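Local coordinates for guanine deaminase (Escherichia coli, PDB 6OHB), which catalyses the zinc-dependent hydrolytic deamination of guanine to xanthine and ammonia, the first step of guanine degradation, at residues Y69-F78 against F380-M391; R33-L41 against F50-I60. All coordinates share one frame; numbering follows the deposited sequence.

Interaction 1: residues Y69-F78 against F380-M391; sequences YRGKLIVPGF and FLPGKEADFVVM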
loop_
_atom_site.group_PDB
_atom_site.type_symbol
_atom_site.label_atom_id
_atom_site.label_comp_id
_atom_site.label_asym_id
_atom_site.label_seq_id
_atom_site.Cartn_x
_atom_site.Cartn_y
_atom_site.Cartn_z
ATOM N N TYR A 69 -3.511 26.881 -11.604
ATOM C CA TYR A 69 -3.721 25.574 -10.992
ATOM C C TYR A 69 -4.544 25.669 -9.711
ATOM O O TYR A 69 -4.362 24.870 -8.789
ATOM C CB TYR A 69 -2.382 24.896 -10.705
ATOM C CG TYR A 69 -1.562 24.600 -11.937
ATOM C CD1 TYR A 69 -2.087 23.850 -12.986
ATOM C CD2 TYR A 69 -0.256 25.066 -12.055
ATOM C CE1 TYR A 69 -1.331 23.572 -14.124
ATOM C CE2 TYR A 69 0.507 24.795 -13.188
ATOM C CZ TYR A 69 -0.038 24.047 -14.216
ATOM O OH TYR A 69 0.714 23.780 -15.339
ATOM N N ARG A 70 -5.454 26.641 -9.639
ATOM C CA ARG A 70 -6.293 26.782 -8.458
ATOM C C ARG A 70 -7.204 25.574 -8.312
ATOM O O ARG A 70 -7.748 25.063 -9.292
ATOM C CB ARG A 70 -7.105 28.078 -8.530
ATOM C CG ARG A 70 -6.263 29.308 -8.194
ATOM C CD ARG A 70 -7.057 30.597 -8.305
ATOM N NE ARG A 70 -7.487 30.863 -9.674
ATOM C CZ ARG A 70 -8.300 31.854 -10.020
ATOM N NH1 ARG A 70 -8.766 32.682 -9.096
ATOM N NH2 ARG A 70 -8.644 32.020 -11.290
ATOM N N GLY A 71 -7.360 25.115 -7.075
ATOM C CA GLY A 71 -7.998 23.856 -6.780
ATOM C C GLY A 71 -7.026 22.713 -6.587
ATOM O O GLY A 71 -7.396 21.695 -5.993
ATOM N N LYS A 72 -5.785 22.875 -7.032
ATOM C CA LYS A 72 -4.729 21.894 -6.837
ATOM C C LYS A 72 -3.812 22.348 -5.704
ATOM O O LYS A 72 -3.932 23.455 -5.173
ATOM C CB LYS A 72 -3.921 21.705 -8.125
ATOM C CG LYS A 72 -4.752 21.570 -9.395
ATOM C CD LYS A 72 -5.448 20.219 -9.462
ATOM C CE LYS A 72 -5.781 19.831 -10.892
ATOM N NZ LYS A 72 -6.841 20.685 -11.493
ATOM N N LEU A 73 -2.881 21.474 -5.336
ATOM C CA LEU A 73 -1.876 21.781 -4.330
ATOM C C LEU A 73 -0.488 21.624 -4.935
ATOM O O LEU A 73 -0.164 20.572 -5.485
ATOM C CB LEU A 73 -2.050 20.878 -3.107
ATOM C CG LEU A 73 -1.661 21.473 -1.755
ATOM C CD1 LEU A 73 -2.798 22.329 -1.197
ATOM C CD2 LEU A 73 -1.312 20.345 -0.795
ATOM N N ILE A 74 0.347 22.647 -4.802
ATOM C CA ILE A 74 1.658 22.686 -5.434
ATOM C C ILE A 74 2.707 22.483 -4.351
ATOM O O ILE A 74 2.746 23.225 -3.355
ATOM C CB ILE A 74 1.884 24.001 -6.196
ATOM C CG1 ILE A 74 0.736 24.239 -7.175
ATOM C CG2 ILE A 74 3.220 23.978 -6.923
ATOM C CD1 ILE A 74 0.893 25.522 -7.995
ATOM N N VAL A 75 3.549 21.474 -4.555
ATOM C CA VAL A 75 4.566 21.077 -3.586
ATOM C C VAL A 75 5.908 21.028 -4.298
ATOM O O VAL A 75 5.968 20.921 -5.533
ATOM C CB VAL A 75 4.230 19.709 -2.944
ATOM C CG1 VAL A 75 2.867 19.760 -2.299
ATOM C CG2 VAL A 75 4.274 18.603 -3.994
ATOM N N PRO A 76 7.009 21.126 -3.557
ATOM C CA PRO A 76 8.317 20.920 -4.185
ATOM C C PRO A 76 8.445 19.485 -4.673
ATOM O O PRO A 76 7.816 18.570 -4.140
ATOM C CB PRO A 76 9.310 21.223 -3.056
ATOM C CG PRO A 76 8.529 21.997 -2.044
ATOM C CD PRO A 76 7.128 21.490 -2.136
ATOM N N GLY A 77 9.261 19.300 -5.710
ATOM C CA GLY A 77 9.443 17.971 -6.271
ATOM C C GLY A 77 9.949 16.991 -5.227
ATOM O O GLY A 77 10.741 17.338 -4.347
ATOM N N PHE A 78 9.449 15.759 -5.300
ATOM C CA PHE A 78 9.865 14.738 -4.349
ATOM C C PHE A 78 11.293 14.271 -4.618
ATOM O O PHE A 78 11.766 14.247 -5.763
ATOM C CB PHE A 78 8.902 13.549 -4.380
ATOM C CG PHE A 78 7.484 13.921 -4.056
ATOM C CD1 PHE A 78 7.199 14.721 -2.960
ATOM C CD2 PHE A 78 6.439 13.492 -4.857
ATOM C CE1 PHE A 78 5.900 15.078 -2.660
ATOM C CE2 PHE A 78 5.133 13.846 -4.562
ATOM C CZ PHE A 78 4.866 14.641 -3.460
ATOM N N PHE A 380 10.281 26.640 -1.914
ATOM C CA PHE A 380 10.050 27.723 -2.860
ATOM C C PHE A 380 10.782 29.005 -2.469
ATOM O O PHE A 380 10.302 30.106 -2.759
ATOM C CB PHE A 380 8.550 27.980 -3.007
ATOM C CG PHE A 380 7.787 26.801 -3.543
ATOM C CD1 PHE A 380 7.949 26.391 -4.859
ATOM C CD2 PHE A 380 6.921 26.092 -2.729
ATOM C CE1 PHE A 380 7.250 25.303 -5.354
ATOM C CE2 PHE A 380 6.224 25.002 -3.214
ATOM C CZ PHE A 380 6.388 24.607 -4.525
ATOM N N LEU A 381 11.934 28.884 -1.813
ATOM C CA LEU A 381 12.728 30.060 -1.483
ATOM C C LEU A 381 13.319 30.665 -2.757
ATOM O O LEU A 381 13.763 29.927 -3.646
ATOM C CB LEU A 381 13.858 29.702 -0.518
ATOM C CG LEU A 381 13.508 29.259 0.903
ATOM C CD1 LEU A 381 14.775 28.830 1.632
ATOM C CD2 LEU A 381 12.793 30.366 1.665
ATOM N N PRO A 382 13.318 31.995 -2.884
ATOM C CA PRO A 382 13.944 32.633 -4.052
ATOM C C PRO A 382 15.364 32.124 -4.274
ATOM O O PRO A 382 16.119 31.895 -3.325
ATOM C CB PRO A 382 13.928 34.123 -3.692
ATOM C CG PRO A 382 12.748 34.271 -2.772
ATOM C CD PRO A 382 12.656 32.970 -1.997
ATOM N N GLY A 383 15.712 31.912 -5.541
ATOM C CA GLY A 383 16.991 31.347 -5.902
ATOM C C GLY A 383 17.021 29.836 -6.058
ATOM O O GLY A 383 17.935 29.318 -6.710
ATOM N N LYS A 384 16.059 29.112 -5.484
ATOM C CA LYS A 384 16.041 27.658 -5.603
ATOM C C LYS A 384 15.666 27.215 -7.014
ATOM O O LYS A 384 14.965 27.917 -7.750
ATOM C CB LYS A 384 15.050 27.046 -4.614
ATOM C CG LYS A 384 15.434 27.193 -3.160
ATOM C CD LYS A 384 16.699 26.430 -2.847
ATOM C CE LYS A 384 16.903 26.347 -1.350
ATOM N NZ LYS A 384 15.933 25.386 -0.747
ATOM N N GLU A 385 16.139 26.028 -7.387
ATOM C CA GLU A 385 15.779 25.457 -8.677
ATOM C C GLU A 385 14.305 25.064 -8.687
ATOM O O GLU A 385 13.787 24.495 -7.722
ATOM C CB GLU A 385 16.678 24.263 -8.990
ATOM C CG GLU A 385 18.146 24.669 -9.036
ATOM C CD GLU A 385 19.103 23.499 -9.129
ATOM O OE1 GLU A 385 18.657 22.334 -9.000
ATOM O OE2 GLU A 385 20.312 23.760 -9.322
ATOM N N ALA A 386 13.625 25.386 -9.787
ATOM C CA ALA A 386 12.167 25.277 -9.858
ATOM C C ALA A 386 11.762 23.873 -10.319
ATOM O O ALA A 386 11.322 23.646 -11.445
ATOM C CB ALA A 386 11.602 26.360 -10.771
ATOM N N ASP A 387 11.912 22.925 -9.398
ATOM C CA ASP A 387 11.410 21.563 -9.554
ATOM C C ASP A 387 10.191 21.455 -8.652
ATOM O O ASP A 387 10.324 21.532 -7.427
ATOM C CB ASP A 387 12.452 20.522 -9.140
ATOM C CG ASP A 387 13.714 20.561 -9.980
ATOM O OD1 ASP A 387 13.697 21.117 -11.102
ATOM O OD2 ASP A 387 14.737 20.024 -9.499
ATOM N N PHE A 388 9.007 21.281 -9.233
ATOM C CA PHE A 388 7.830 21.200 -8.380
ATOM C C PHE A 388 6.751 20.360 -9.046
ATOM O O PHE A 388 6.823 20.032 -10.233
ATOM C CB PHE A 388 7.297 22.591 -8.007
ATOM C CG PHE A 388 6.890 23.444 -9.184
ATOM C CD1 PHE A 388 7.823 24.219 -9.854
ATOM C CD2 PHE A 388 5.562 23.504 -9.587
ATOM C CE1 PHE A 388 7.446 25.019 -10.923
ATOM C CE2 PHE A 388 5.179 24.304 -10.652
ATOM C CZ PHE A 388 6.123 25.062 -11.321
ATOM N N VAL A 389 5.752 19.996 -8.244
ATOM C CA VAL A 389 4.682 19.096 -8.648
ATOM C C VAL A 389 3.345 19.738 -8.302
ATOM O O VAL A 389 3.133 20.182 -7.165
ATOM C CB VAL A 389 4.799 17.717 -7.968
ATOM C CG1 VAL A 389 3.744 16.759 -8.519
ATOM C CG2 VAL A 389 6.199 17.152 -8.146
ATOM N N VAL A 390 2.451 19.794 -9.281
ATOM C CA VAL A 390 1.056 20.143 -9.047
ATOM C C VAL A 390 0.303 18.844 -8.779
ATOM O O VAL A 390 0.254 17.962 -9.649
ATOM C CB VAL A 390 0.463 20.893 -10.247
ATOM C CG1 VAL A 390 -0.935 21.380 -9.927
ATOM C CG2 VAL A 390 1.377 22.051 -10.650
ATOM N N MET A 391 -0.309 18.760 -7.593
ATOM C CA MET A 391 -0.977 17.592 -7.047
ATOM C C MET A 391 -2.480 17.807 -7.032
ATOM O O MET A 391 -2.960 18.917 -6.768
ATOM C CB MET A 391 -0.552 17.323 -5.597
ATOM C CG MET A 391 0.928 17.300 -5.323
ATOM S SD MET A 391 1.586 15.641 -5.449
ATOM C CE MET A 391 0.568 14.799 -4.239
#
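One face of the Tyr69 ring carries a methyl of Val390: CG2 stands above the plane, offset toward the rim, 4.0 Å from the ring centroid in a CH-pi contact. The two side chains cross at about a right angle, and the phenol OH reaches past the valine to Tyr429. Three other rings are met obliquely: Phe388 by Ile74 CG2, Phe380 by the backbone of Ile74 to Pro76, and Phe78 by the sulfur of Met391, a Met-aromatic contact with SD 4.0 Å from Phe78 CZ. The motif is an antiparallel strand pair, 73-76 against 388-391, in which the chain, some 300 residues on, returns from the amidohydrolase barrel to the beta domain where it began.

Leu73 exchanges two backbone bonds with Met391 and Val75 two with Val389; Val75 N to Val389 O is 2.9 Å long and nearly straight (171°). Pro76 occupies a non-hydrogen-bonded position, where its missing N-H costs this pairing nothing, and Gly77 N makes the last bond, to Asp387 O at 3.0 Å, 46° out of the carbonyl plane. Beta-branched Ile74, Val75, Val389 and Val390 suit these extended backbones. Ile74 and Val390 lie side by side on the face toward Tyr69; Leu73 and the flexible, unbranched Met391 share the other with Val75 and Val389, Met391 CG lying 3.8 Å from Val75 CG2.

A type II turn bends the chain between Tyr69 and Lys72, with Gly71 in its positive-phi position. Lys72 is used for its aliphatic part, CB lying 3.5 Å from Val390 CG1 before the chain turns away. Strand pairing itself sets Phe388 CB 3.3 Å from Val75 O. With CG between backbone N and carbonyl carbon (chi1 60°), the Phe388 ring brings CD2 3.6 Å from Ile74 CG2.

Interaction 2: residues R33-L41 against F50-I60; sequences RFIEDGLLL and FGEWENGKHQI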
loop_
_atom_site.group_PDB
_atom_site.type_symbol
_atom_site.label_atom_id
_atom_site.label_comp_id
_atom_site.label_asym_id
_atom_site.label_seq_id
_atom_site.Cartn_x
_atom_site.Cartn_y
_atom_site.Cartn_z
ATOM N N ARG A 33 5.108 26.432 5.650
ATOM C CA ARG A 33 4.398 27.536 5.031
ATOM C C ARG A 33 3.350 26.975 4.081
ATOM O O ARG A 33 3.673 26.183 3.182
ATOM C CB ARG A 33 5.364 28.452 4.283
ATOM C CG ARG A 33 4.678 29.575 3.534
ATOM C CD ARG A 33 5.695 30.476 2.865
ATOM N NE ARG A 33 6.683 29.710 2.115
ATOM C CZ ARG A 33 7.735 30.247 1.508
ATOM N NH1 ARG A 33 7.938 31.558 1.563
ATOM N NH2 ARG A 33 8.585 29.476 0.847
ATOM N N PHE A 34 2.104 27.389 4.288
ATOM C CA PHE A 34 0.986 27.080 3.409
ATOM C C PHE A 34 0.397 28.392 2.911
ATOM O O PHE A 34 -0.088 29.199 3.710
ATOM C CB PHE A 34 -0.072 26.252 4.143
ATOM C CG PHE A 34 -1.330 26.031 3.351
ATOM C CD1 PHE A 34 -1.317 25.248 2.207
ATOM C CD2 PHE A 34 -2.525 26.607 3.750
ATOM C CE1 PHE A 34 -2.474 25.042 1.477
ATOM C CE2 PHE A 34 -3.686 26.408 3.023
ATOM C CZ PHE A 34 -3.660 25.623 1.886
ATOM N N ILE A 35 0.443 28.605 1.599
ATOM C CA ILE A 35 -0.129 29.790 0.965
ATOM C C ILE A 35 -1.322 29.343 0.132
ATOM O O ILE A 35 -1.155 28.630 -0.862
ATOM C CB ILE A 35 0.897 30.523 0.090
ATOM C CG1 ILE A 35 2.160 30.857 0.892
ATOM C CG2 ILE A 35 0.274 31.775 -0.511
ATOM C CD1 ILE A 35 2.003 32.028 1.845
ATOM N N GLU A 36 -2.522 29.777 0.513
ATOM C CA GLU A 36 -3.715 29.256 -0.142
ATOM C C GLU A 36 -3.955 29.909 -1.501
ATOM O O GLU A 36 -4.377 29.235 -2.446
ATOM C CB GLU A 36 -4.928 29.429 0.771
ATOM C CG GLU A 36 -6.182 28.764 0.245
ATOM C CD GLU A 36 -7.170 29.770 -0.297
ATOM O OE1 GLU A 36 -7.914 29.425 -1.238
ATOM O OE2 GLU A 36 -7.200 30.906 0.223
ATOM N N ASP A 37 -3.687 31.207 -1.629
ATOM C CA ASP A 37 -3.816 31.918 -2.901
ATOM C C ASP A 37 -2.452 32.522 -3.219
ATOM O O ASP A 37 -2.176 33.690 -2.926
ATOM C CB ASP A 37 -4.916 32.973 -2.831
ATOM C CG ASP A 37 -5.226 33.590 -4.189
ATOM O OD1 ASP A 37 -4.873 32.979 -5.216
ATOM O OD2 ASP A 37 -5.816 34.695 -4.222
ATOM N N GLY A 38 -1.590 31.708 -3.819
ATOM C CA GLY A 38 -0.205 32.065 -4.034
ATOM C C GLY A 38 0.246 32.149 -5.477
ATOM O O GLY A 38 -0.420 31.656 -6.398
ATOM N N LEU A 39 1.415 32.761 -5.661
ATOM C CA LEU A 39 2.014 33.020 -6.958
ATOM C C LEU A 39 3.484 32.637 -6.912
ATOM O O LEU A 39 4.206 33.017 -5.980
ATOM C CB LEU A 39 1.879 34.491 -7.349
ATOM C CG LEU A 39 2.745 34.923 -8.532
ATOM C CD1 LEU A 39 2.284 34.208 -9.792
ATOM C CD2 LEU A 39 2.698 36.436 -8.710
ATOM N N LEU A 40 3.908 31.893 -7.933
ATOM C CA LEU A 40 5.282 31.452 -8.123
ATOM C C LEU A 40 5.749 31.976 -9.470
ATOM O O LEU A 40 5.189 31.610 -10.509
ATOM C CB LEU A 40 5.380 29.925 -8.075
ATOM C CG LEU A 40 6.722 29.347 -8.533
ATOM C CD1 LEU A 40 7.811 29.667 -7.520
ATOM C CD2 LEU A 40 6.620 27.844 -8.770
ATOM N N LEU A 41 6.751 32.846 -9.450
ATOM C CA LEU A 41 7.360 33.393 -10.649
ATOM C C LEU A 41 8.709 32.726 -10.866
ATOM O O LEU A 41 9.541 32.687 -9.947
ATOM C CB LEU A 41 7.537 34.909 -10.537
ATOM C CG LEU A 41 6.259 35.737 -10.617
ATOM C CD1 LEU A 41 6.572 37.199 -10.354
ATOM C CD2 LEU A 41 5.597 35.552 -11.975
ATOM N N PHE A 50 8.258 34.260 -4.894
ATOM C CA PHE A 50 7.193 33.417 -4.382
ATOM C C PHE A 50 6.455 34.146 -3.273
ATOM O O PHE A 50 7.084 34.783 -2.423
ATOM C CB PHE A 50 7.735 32.085 -3.858
ATOM C CG PHE A 50 6.703 31.258 -3.167
ATOM C CD1 PHE A 50 5.639 30.734 -3.876
ATOM C CD2 PHE A 50 6.780 31.019 -1.809
ATOM C CE1 PHE A 50 4.678 29.976 -3.246
ATOM C CE2 PHE A 50 5.819 30.261 -1.175
ATOM C CZ PHE A 50 4.766 29.740 -1.892
ATOM N N GLY A 51 5.128 34.057 -3.277
ATOM C CA GLY A 51 4.386 34.613 -2.158
ATOM C C GLY A 51 2.901 34.708 -2.443
ATOM O O GLY A 51 2.362 33.958 -3.254
ATOM N N GLU A 52 2.250 35.622 -1.729
ATOM C CA GLU A 52 0.815 35.826 -1.889
ATOM C C GLU A 52 0.499 36.426 -3.254
ATOM O O GLU A 52 1.218 37.302 -3.752
ATOM C CB GLU A 52 0.277 36.742 -0.785
ATOM C CG GLU A 52 0.364 36.163 0.618
ATOM C CD GLU A 52 -0.863 35.357 0.994
ATOM O OE1 GLU A 52 -1.806 35.283 0.173
ATOM O OE2 GLU A 52 -0.891 34.807 2.117
ATOM N N TRP A 53 -0.593 35.946 -3.851
ATOM C CA TRP A 53 -1.012 36.397 -5.175
ATOM C C TRP A 53 -1.146 37.918 -5.240
ATOM O O TRP A 53 -0.645 38.562 -6.170
ATOM C CB TRP A 53 -2.334 35.713 -5.548
ATOM C CG TRP A 53 -2.989 36.246 -6.791
ATOM C CD1 TRP A 53 -4.145 36.964 -6.857
ATOM C CD2 TRP A 53 -2.535 36.091 -8.146
ATOM N NE1 TRP A 53 -4.439 37.271 -8.163
ATOM C CE2 TRP A 53 -3.466 36.748 -8.975
ATOM C CE3 TRP A 53 -1.433 35.462 -8.739
ATOM C CZ2 TRP A 53 -3.329 36.800 -10.362
ATOM C CZ3 TRP A 53 -1.299 35.513 -10.121
ATOM C CH2 TRP A 53 -2.242 36.178 -10.916
ATOM N N GLU A 54 -1.827 38.515 -4.261
ATOM C CA GLU A 54 -2.026 39.958 -4.317
ATOM C C GLU A 54 -0.730 40.725 -4.085
ATOM O O GLU A 54 -0.626 41.877 -4.521
ATOM C CB GLU A 54 -3.091 40.395 -3.308
ATOM C CG GLU A 54 -4.479 39.768 -3.522
ATOM C CD GLU A 54 -5.218 40.290 -4.754
ATOM O OE1 GLU A 54 -4.677 41.155 -5.473
ATOM O OE2 GLU A 54 -6.356 39.839 -5.002
ATOM N N ASN A 55 0.266 40.108 -3.437
ATOM C CA ASN A 55 1.559 40.752 -3.219
ATOM C C ASN A 55 2.495 40.665 -4.419
ATOM O O ASN A 55 3.514 41.360 -4.433
ATOM C CB ASN A 55 2.273 40.143 -2.006
ATOM C CG ASN A 55 1.634 40.538 -0.689
ATOM O OD1 ASN A 55 0.951 41.554 -0.599
ATOM N ND2 ASN A 55 1.865 39.734 0.346
ATOM N N GLY A 56 2.199 39.838 -5.416
ATOM C CA GLY A 56 3.150 39.657 -6.495
ATOM C C GLY A 56 2.585 39.772 -7.893
ATOM O O GLY A 56 3.347 39.830 -8.860
ATOM N N LYS A 57 1.255 39.804 -8.016
ATOM C CA LYS A 57 0.619 39.806 -9.331
ATOM C C LYS A 57 1.094 40.955 -10.217
ATOM O O LYS A 57 1.057 40.831 -11.448
ATOM C CB LYS A 57 -0.904 39.844 -9.153
ATOM C CG LYS A 57 -1.629 40.860 -10.020
ATOM C CD LYS A 57 -3.130 40.849 -9.785
ATOM C CE LYS A 57 -3.486 41.341 -8.396
ATOM N NZ LYS A 57 -4.944 41.657 -8.288
ATOM N N HIS A 58 1.564 42.058 -9.625
ATOM C CA HIS A 58 1.985 43.202 -10.432
ATOM C C HIS A 58 3.243 42.905 -11.243
ATOM O O HIS A 58 3.450 43.519 -12.294
ATOM C CB HIS A 58 2.200 44.433 -9.541
ATOM C CG HIS A 58 3.279 44.259 -8.519
ATOM N ND1 HIS A 58 3.060 43.648 -7.303
ATOM C CD2 HIS A 58 4.587 44.614 -8.534
ATOM C CE1 HIS A 58 4.186 43.636 -6.611
ATOM N NE2 HIS A 58 5.127 44.216 -7.335
ATOM N N GLN A 59 4.083 41.970 -10.789
ATOM C CA GLN A 59 5.309 41.609 -11.501
ATOM C C GLN A 59 5.069 40.756 -12.744
ATOM O O GLN A 59 6.043 40.437 -13.439
ATOM C CB GLN A 59 6.260 40.851 -10.575
ATOM C CG GLN A 59 6.762 41.632 -9.379
ATOM C CD GLN A 59 7.504 40.752 -8.398
ATOM O OE1 GLN A 59 8.722 40.592 -8.490
ATOM N NE2 GLN A 59 6.770 40.160 -7.458
ATOM N N ILE A 60 3.832 40.365 -13.040
ATOM C CA ILE A 60 3.561 39.492 -14.183
ATOM C C ILE A 60 3.460 40.332 -15.450
ATOM O O ILE A 60 2.558 41.175 -15.567
ATOM C CB ILE A 60 2.287 38.656 -13.973
ATOM C CG1 ILE A 60 2.403 37.800 -12.710
ATOM C CG2 ILE A 60 2.038 37.761 -15.181
ATOM C CD1 ILE A 60 1.117 37.126 -12.311
HETATM O O HOH W 1 -3.581 32.930 0.405
#
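Arg33, on strand 32-35 before the corner at 36-37, lays its guanidinium over the rim of Phe50, on the second strand of the beta hairpin 38-50; that strand bends at Gly51 and passes into a short, weakly bonded helical turn at 53-56. Among the aromatic contacts, Phe50 CE2 lies over the centre of the guanidinium, 3.3 Å from Arg33 CZ, with the planes 76° apart; the cation thus meets the ring at its edge. Asp17 pairs with Arg33 NH2. With CG opposite the backbone N (chi1 173°), Phe50 also reaches Ile35 CG1.

The backbone bonds are few. Leu39 and Gly51 form a hydrogen-bonded antiparallel pair, N to O in both directions, and Trp53 N adds a bond to Asp37 O at 2.9 Å. At the backbone angles of Gly51 a CB would press on the preceding carbonyl O. A water spans the corner, accepting from Asp37 N and donating to Glu52 OE1.

Apolar packing centres on Leu39, a branched side chain able to touch several neighbours: its CB meets the indole edge at Trp53 CE3, CD2 fits against the Gly56 carbonyl carbon at 3.4 Å, and its tip faces that of Ile60. Glycine at 56 leaves room for this methyl. Leu41 continues the row, its CD1 lying 3.7 Å from Gln59 CB and its CD2 4.0 Å from Ile60 CG1.

Along the chain interaction 2 is complete before the first segment of interaction 1 begins: strand 32-35, the hairpin and the helical turn come first; strand 67-70, whose Tyr69 already belongs to interaction 1, follows, and 73-76 then pairs with 388-391. Their centres are about 12 Å apart, and they touch directly, Phe380 O against Phe50 CB and Phe388 CE1 against Leu40 CD2. Strands 8-12 and 14-18 connect them: 8-12 lies between 38-43 and 67-70, and 14-18 between 32-35 and 73-84. Together they build the beta domain from both chain ends, away from the zinc site, while strand 73-84 runs on into the barrel and carries the zinc ligands His82 and His84.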